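Local coordinates for alanyl-tRNA synthetase (Aquifex aeolicus, PDB 3G98), which belongs to an enzyme that attaches alanine to its tRNA, this C-Ala domain bringing the aminoacylation and editing functions together on one tRNA, at residues A28-F41 with V53-N65. Numbering follows the deposited sequence.
Sequences ADMLRQRTKKDVVF and VIGVSKEISDKVN
Ser-57, just past strand 53-56, meets Asp-38 at the start of the neighbouring strand, and shows how one hydroxyl can sit between a strand and the turn before it. Its OG lies beside its own backbone N (chi1 -66°) and there accepts the N-H of Asp-38 at 2.8 Å, while the Ser-57 N donates to Asp-38 O at 2.9 Å. The same OG is 3.1 Å from Arg-32 O, and a water links that carbonyl to Lys-58 N. The Ser-57 hydroxyl thus lies close to both Arg-32 and Asp-38, and its CB packs on the Lys-36 carbonyl group.

Lys-36 contributes mainly its aliphatic chain, laid obliquely across the carboxylate end of Glu-59, with CG 3.6 Å from Glu-59 CD; the ammonium group continues past it, so the charged ends do not meet.

Arg-32 arches over the strand end instead. CG set between the backbone N and the carbonyl carbon (chi1 52°) and a bend at chi2 (73°) carry its chain across the Val-56 peptide, and NH1 donates to Val-56 O at 2.8 Å, close to the line of the C=O bond. NE and NH2 both grip Asp-29 OD1 from within the guanidinium plane, fixing the group's rotation, and NH1 also forms a salt bridge with Asp-86. Beneath this arch Gly-55 leaves room for the helix to lie close to the sheet, and pairs with Val-40 through two backbone bonds.

The strands are the antiparallel arms of hairpin 38-46/49-56, central in the mixed sheet. Helix 21-31 covers the Val-40 face; on the other, Val-39, Phe-41, Ile-54 and Val-56 share a hydrophobic layer in which Phe-41 and Ile-54 meet helix 66-76 and Phe-41 also meets helix 98-110, while strand 9-17 flanks strand 38-46.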
loop_
_atom_site.group_PDB
_atom_site.type_symbol
_atom_site.label_atom_id
_atom_site.label_comp_id
_atom_site.label_asym_id
_atom_site.label_seq_id
_atom_site.Cartn_x
_atom_site.Cartn_y
_atom_site.Cartn_z
ATOM N N ALA A 28 -1.225 8.957 0.007
ATOM C CA ALA A 28 -0.478 7.995 -0.789
ATOM C C ALA A 28 -0.173 8.577 -2.159
ATOM O O ALA A 28 0.931 8.429 -2.675
ATOM C CB ALA A 28 -1.252 6.703 -0.924
ATOM N N ASP A 29 -1.164 9.252 -2.739
ATOM C CA ASP A 29 -1.006 9.878 -4.043
ATOM C C ASP A 29 0.155 10.876 -4.016
ATOM O O ASP A 29 1.019 10.857 -4.893
ATOM C CB ASP A 29 -2.336 10.533 -4.447
ATOM C CG ASP A 29 -2.265 11.272 -5.769
ATOM O OD1 ASP A 29 -1.583 10.811 -6.707
ATOM O OD2 ASP A 29 -2.925 12.320 -5.869
ATOM N N MET A 30 0.187 11.729 -2.998
ATOM C CA MET A 30 1.251 12.729 -2.879
ATOM C C MET A 30 2.628 12.093 -2.709
ATOM O O MET A 30 3.597 12.512 -3.341
ATOM C CB MET A 30 0.980 13.660 -1.702
ATOM C CG MET A 30 -0.149 14.633 -1.947
ATOM S SD MET A 30 -0.175 15.888 -0.668
ATOM C CE MET A 30 -0.377 14.853 0.779
ATOM N N LEU A 31 2.708 11.086 -1.845
ATOM C CA LEU A 31 3.977 10.422 -1.565
ATOM C C LEU A 31 4.616 9.694 -2.753
ATOM O O LEU A 31 5.839 9.541 -2.779
ATOM C CB LEU A 31 3.834 9.454 -0.388
ATOM C CG LEU A 31 3.595 10.081 0.981
ATOM C CD1 LEU A 31 3.263 8.982 1.996
ATOM C CD2 LEU A 31 4.816 10.875 1.410
ATOM N N ARG A 32 3.821 9.219 -3.716
ATOM C CA ARG A 32 4.411 8.487 -4.852
ATOM C C ARG A 32 4.864 9.416 -5.973
ATOM O O ARG A 32 5.440 8.976 -6.961
ATOM C CB ARG A 32 3.494 7.378 -5.391
ATOM C CG ARG A 32 2.080 7.799 -5.730
ATOM C CD ARG A 32 2.011 8.629 -6.999
ATOM N NE ARG A 32 0.622 8.917 -7.368
ATOM C CZ ARG A 32 -0.054 8.257 -8.304
ATOM N NH1 ARG A 32 0.532 7.283 -8.984
ATOM N NH2 ARG A 32 -1.308 8.590 -8.578
ATOM N N GLN A 33 4.591 10.700 -5.799
ATOM C CA GLN A 33 4.977 11.717 -6.770
ATOM C C GLN A 33 6.405 12.181 -6.503
ATOM O O GLN A 33 6.985 12.938 -7.281
ATOM C CB GLN A 33 4.024 12.905 -6.671
ATOM C CG GLN A 33 2.584 12.588 -7.017
ATOM C CD GLN A 33 1.661 13.767 -6.792
ATOM O OE1 GLN A 33 2.110 14.906 -6.678
ATOM N NE2 GLN A 33 0.360 13.501 -6.735
ATOM N N ARG A 34 6.959 11.701 -5.396
ATOM C CA ARG A 34 8.268 12.109 -4.904
ATOM C C ARG A 34 9.356 11.810 -5.934
ATOM O O ARG A 34 9.983 12.722 -6.480
ATOM C CB ARG A 34 8.562 11.367 -3.595
ATOM C CG ARG A 34 9.372 12.133 -2.555
ATOM C CD ARG A 34 10.743 12.552 -3.075
ATOM N NE ARG A 34 11.716 12.711 -1.995
ATOM C CZ ARG A 34 11.607 13.600 -1.011
ATOM N NH1 ARG A 34 10.557 14.408 -0.952
ATOM N NH2 ARG A 34 12.546 13.672 -0.077
ATOM N N THR A 35 9.574 10.526 -6.194
ATOM C CA THR A 35 10.571 10.102 -7.165
ATOM C C THR A 35 9.918 9.366 -8.329
ATOM O O THR A 35 8.731 9.540 -8.606
ATOM C CB THR A 35 11.644 9.184 -6.525
ATOM O OG1 THR A 35 11.053 7.934 -6.151
ATOM C CG2 THR A 35 12.268 9.845 -5.302
ATOM N N LYS A 36 10.708 8.539 -9.004
ATOM C CA LYS A 36 10.211 7.740 -10.114
ATOM C C LYS A 36 10.262 6.254 -9.778
ATOM O O LYS A 36 9.995 5.411 -10.636
ATOM C CB LYS A 36 11.021 8.029 -11.377
ATOM C CG LYS A 36 10.840 9.445 -11.917
ATOM C CD LYS A 36 11.597 9.645 -13.218
ATOM C CE LYS A 36 13.094 9.450 -13.021
ATOM N NZ LYS A 36 13.848 9.605 -14.295
ATOM N N LYS A 37 10.597 5.944 -8.526
ATOM C CA LYS A 37 10.701 4.558 -8.081
ATOM C C LYS A 37 10.028 4.305 -6.729
ATOM O O LYS A 37 10.397 3.374 -6.022
ATOM C CB LYS A 37 12.170 4.133 -8.008
ATOM C CG LYS A 37 13.024 5.003 -7.095
ATOM C CD LYS A 37 14.468 4.525 -7.060
ATOM C CE LYS A 37 14.640 3.347 -6.115
ATOM N NZ LYS A 37 16.035 2.817 -6.146
ATOM N N ASP A 38 9.038 5.124 -6.380
ATOM C CA ASP A 38 8.356 5.005 -5.088
ATOM C C ASP A 38 7.210 3.995 -5.103
ATOM O O ASP A 38 6.432 3.941 -6.051
ATOM C CB ASP A 38 7.795 6.360 -4.654
ATOM C CG ASP A 38 8.876 7.399 -4.430
ATOM O OD1 ASP A 38 9.951 7.052 -3.894
ATOM O OD2 ASP A 38 8.643 8.570 -4.791
ATOM N N VAL A 39 7.124 3.205 -4.038
ATOM C CA VAL A 39 5.979 2.349 -3.774
ATOM C C VAL A 39 5.489 2.740 -2.383
ATOM O O VAL A 39 6.259 2.754 -1.426
ATOM C CB VAL A 39 6.352 0.835 -3.788
ATOM C CG1 VAL A 39 5.110 -0.025 -3.531
ATOM C CG2 VAL A 39 7.012 0.433 -5.113
ATOM N N VAL A 40 4.213 3.078 -2.270
ATOM C CA VAL A 40 3.665 3.542 -0.996
ATOM C C VAL A 40 2.591 2.572 -0.545
ATOM O O VAL A 40 1.644 2.296 -1.289
ATOM C CB VAL A 40 3.044 4.944 -1.145
ATOM C CG1 VAL A 40 2.474 5.433 0.183
ATOM C CG2 VAL A 40 4.065 5.921 -1.722
ATOM N N PHE A 41 2.743 2.032 0.660
ATOM C CA PHE A 41 1.725 1.149 1.220
ATOM C C PHE A 41 1.344 1.675 2.583
ATOM O O PHE A 41 2.062 1.482 3.562
ATOM C CB PHE A 41 2.253 -0.293 1.287
ATOM C CG PHE A 41 1.324 -1.276 1.962
ATOM C CD1 PHE A 41 -0.054 -1.241 1.745
ATOM C CD2 PHE A 41 1.842 -2.263 2.793
ATOM C CE1 PHE A 41 -0.898 -2.171 2.363
ATOM C CE2 PHE A 41 1.009 -3.194 3.398
ATOM C CZ PHE A 41 -0.366 -3.138 3.187
ATOM N N VAL A 53 -4.068 1.500 1.114
ATOM C CA VAL A 53 -3.831 2.043 -0.214
ATOM C C VAL A 53 -2.434 1.653 -0.686
ATOM O O VAL A 53 -1.482 1.625 0.099
ATOM C CB VAL A 53 -3.903 3.581 -0.202
ATOM C CG1 VAL A 53 -3.464 4.160 -1.559
ATOM C CG2 VAL A 53 -5.314 4.070 0.191
ATOM N N ILE A 54 -2.324 1.365 -1.971
ATOM C CA ILE A 54 -1.033 1.190 -2.627
ATOM C C ILE A 54 -0.958 2.226 -3.733
ATOM O O ILE A 54 -1.839 2.288 -4.595
ATOM C CB ILE A 54 -0.885 -0.216 -3.252
ATOM C CG1 ILE A 54 -0.966 -1.308 -2.184
ATOM C CG2 ILE A 54 0.447 -0.322 -4.016
ATOM C CD1 ILE A 54 0.341 -1.608 -1.523
ATOM N N GLY A 55 0.069 3.066 -3.678
ATOM C CA GLY A 55 0.333 4.024 -4.751
ATOM C C GLY A 55 1.750 3.820 -5.236
ATOM O O GLY A 55 2.653 3.598 -4.431
ATOM N N VAL A 56 1.953 3.871 -6.549
ATOM C CA VAL A 56 3.298 3.718 -7.094
ATOM C C VAL A 56 3.628 4.886 -8.020
ATOM O O VAL A 56 2.727 5.525 -8.569
ATOM C CB VAL A 56 3.509 2.348 -7.830
ATOM C CG1 VAL A 56 3.154 1.170 -6.921
ATOM C CG2 VAL A 56 2.712 2.281 -9.108
ATOM N N SER A 57 4.911 5.189 -8.166
ATOM C CA SER A 57 5.330 6.189 -9.139
ATOM C C SER A 57 4.824 5.756 -10.505
ATOM O O SER A 57 4.947 4.586 -10.873
ATOM C CB SER A 57 6.849 6.291 -9.169
ATOM O OG SER A 57 7.349 6.785 -7.949
ATOM N N LYS A 58 4.269 6.683 -11.274
ATOM C CA LYS A 58 3.657 6.291 -12.542
ATOM C C LYS A 58 4.634 5.552 -13.459
ATOM O O LYS A 58 4.233 4.658 -14.217
ATOM C CB LYS A 58 3.011 7.483 -13.254
ATOM C CG LYS A 58 2.335 7.093 -14.561
ATOM C CD LYS A 58 0.933 7.673 -14.681
ATOM C CE LYS A 58 0.185 7.006 -15.839
ATOM N NZ LYS A 58 -1.292 7.190 -15.716
ATOM N N GLU A 59 5.915 5.901 -13.362
ATOM C CA GLU A 59 6.947 5.304 -14.213
ATOM C C GLU A 59 7.124 3.798 -14.001
ATOM O O GLU A 59 7.599 3.104 -14.890
ATOM C CB GLU A 59 8.290 6.012 -14.019
ATOM C CG GLU A 59 8.322 7.446 -14.538
ATOM C CD GLU A 59 7.783 8.457 -13.535
ATOM O OE1 GLU A 59 7.345 8.049 -12.434
ATOM O OE2 GLU A 59 7.807 9.667 -13.850
ATOM N N ILE A 60 6.738 3.292 -12.831
ATOM C CA ILE A 60 6.953 1.877 -12.509
ATOM C C ILE A 60 5.654 1.064 -12.420
ATOM O O ILE A 60 5.640 -0.045 -11.887
ATOM C CB ILE A 60 7.770 1.705 -11.206
ATOM C CG1 ILE A 60 6.991 2.248 -10.003
ATOM C CG2 ILE A 60 9.118 2.393 -11.333
ATOM C CD1 ILE A 60 7.607 1.887 -8.662
ATOM N N SER A 61 4.575 1.624 -12.963
ATOM C CA SER A 61 3.250 0.983 -13.006
ATOM C C SER A 61 3.227 -0.422 -13.611
ATOM O O SER A 61 2.463 -1.280 -13.164
ATOM C CB SER A 61 2.265 1.869 -13.787
ATOM O OG SER A 61 1.988 3.073 -13.093
ATOM N N ASP A 62 4.035 -0.658 -14.644
ATOM C CA ASP A 62 4.100 -1.991 -15.243
ATOM C C ASP A 62 4.891 -2.936 -14.357
ATOM O O ASP A 62 4.578 -4.123 -14.265
ATOM C CB ASP A 62 4.713 -1.951 -16.652
ATOM C CG ASP A 62 3.699 -1.590 -17.722
ATOM O OD1 ASP A 62 2.491 -1.537 -17.406
ATOM O OD2 ASP A 62 4.108 -1.364 -18.882
ATOM N N LYS A 63 5.918 -2.399 -13.707
ATOM C CA LYS A 63 6.780 -3.182 -12.835
ATOM C C LYS A 63 6.063 -3.588 -11.560
ATOM O O LYS A 63 6.122 -4.750 -11.153
ATOM C CB LYS A 63 8.052 -2.406 -12.499
ATOM C CG LYS A 63 8.958 -2.210 -13.702
ATOM C CD LYS A 63 10.139 -1.311 -13.390
ATOM C CE LYS A 63 10.924 -1.019 -14.664
ATOM N NZ LYS A 63 12.096 -0.133 -14.438
ATOM N N VAL A 64 5.399 -2.616 -10.939
ATOM C CA VAL A 64 4.622 -2.839 -9.722
ATOM C C VAL A 64 3.193 -2.395 -9.977
ATOM O O VAL A 64 2.880 -1.202 -9.943
ATOM C CB VAL A 64 5.187 -2.067 -8.516
ATOM C CG1 VAL A 64 4.356 -2.367 -7.258
ATOM C CG2 VAL A 64 6.650 -2.419 -8.298
ATOM N N ASN A 65 2.338 -3.367 -10.260
ATOM C CA ASN A 65 0.955 -3.108 -10.620
ATOM C C ASN A 65 0.085 -3.059 -9.366
ATOM O O ASN A 65 -0.139 -4.084 -8.711
ATOM C CB ASN A 65 0.469 -4.192 -11.588
ATOM C CG ASN A 65 -0.847 -3.840 -12.240
ATOM O OD1 ASN A 65 -1.724 -3.252 -11.613
ATOM N ND2 ASN A 65 -0.992 -4.195 -13.511
HETATM O O HOH W 1 4.151 9.431 -9.892
#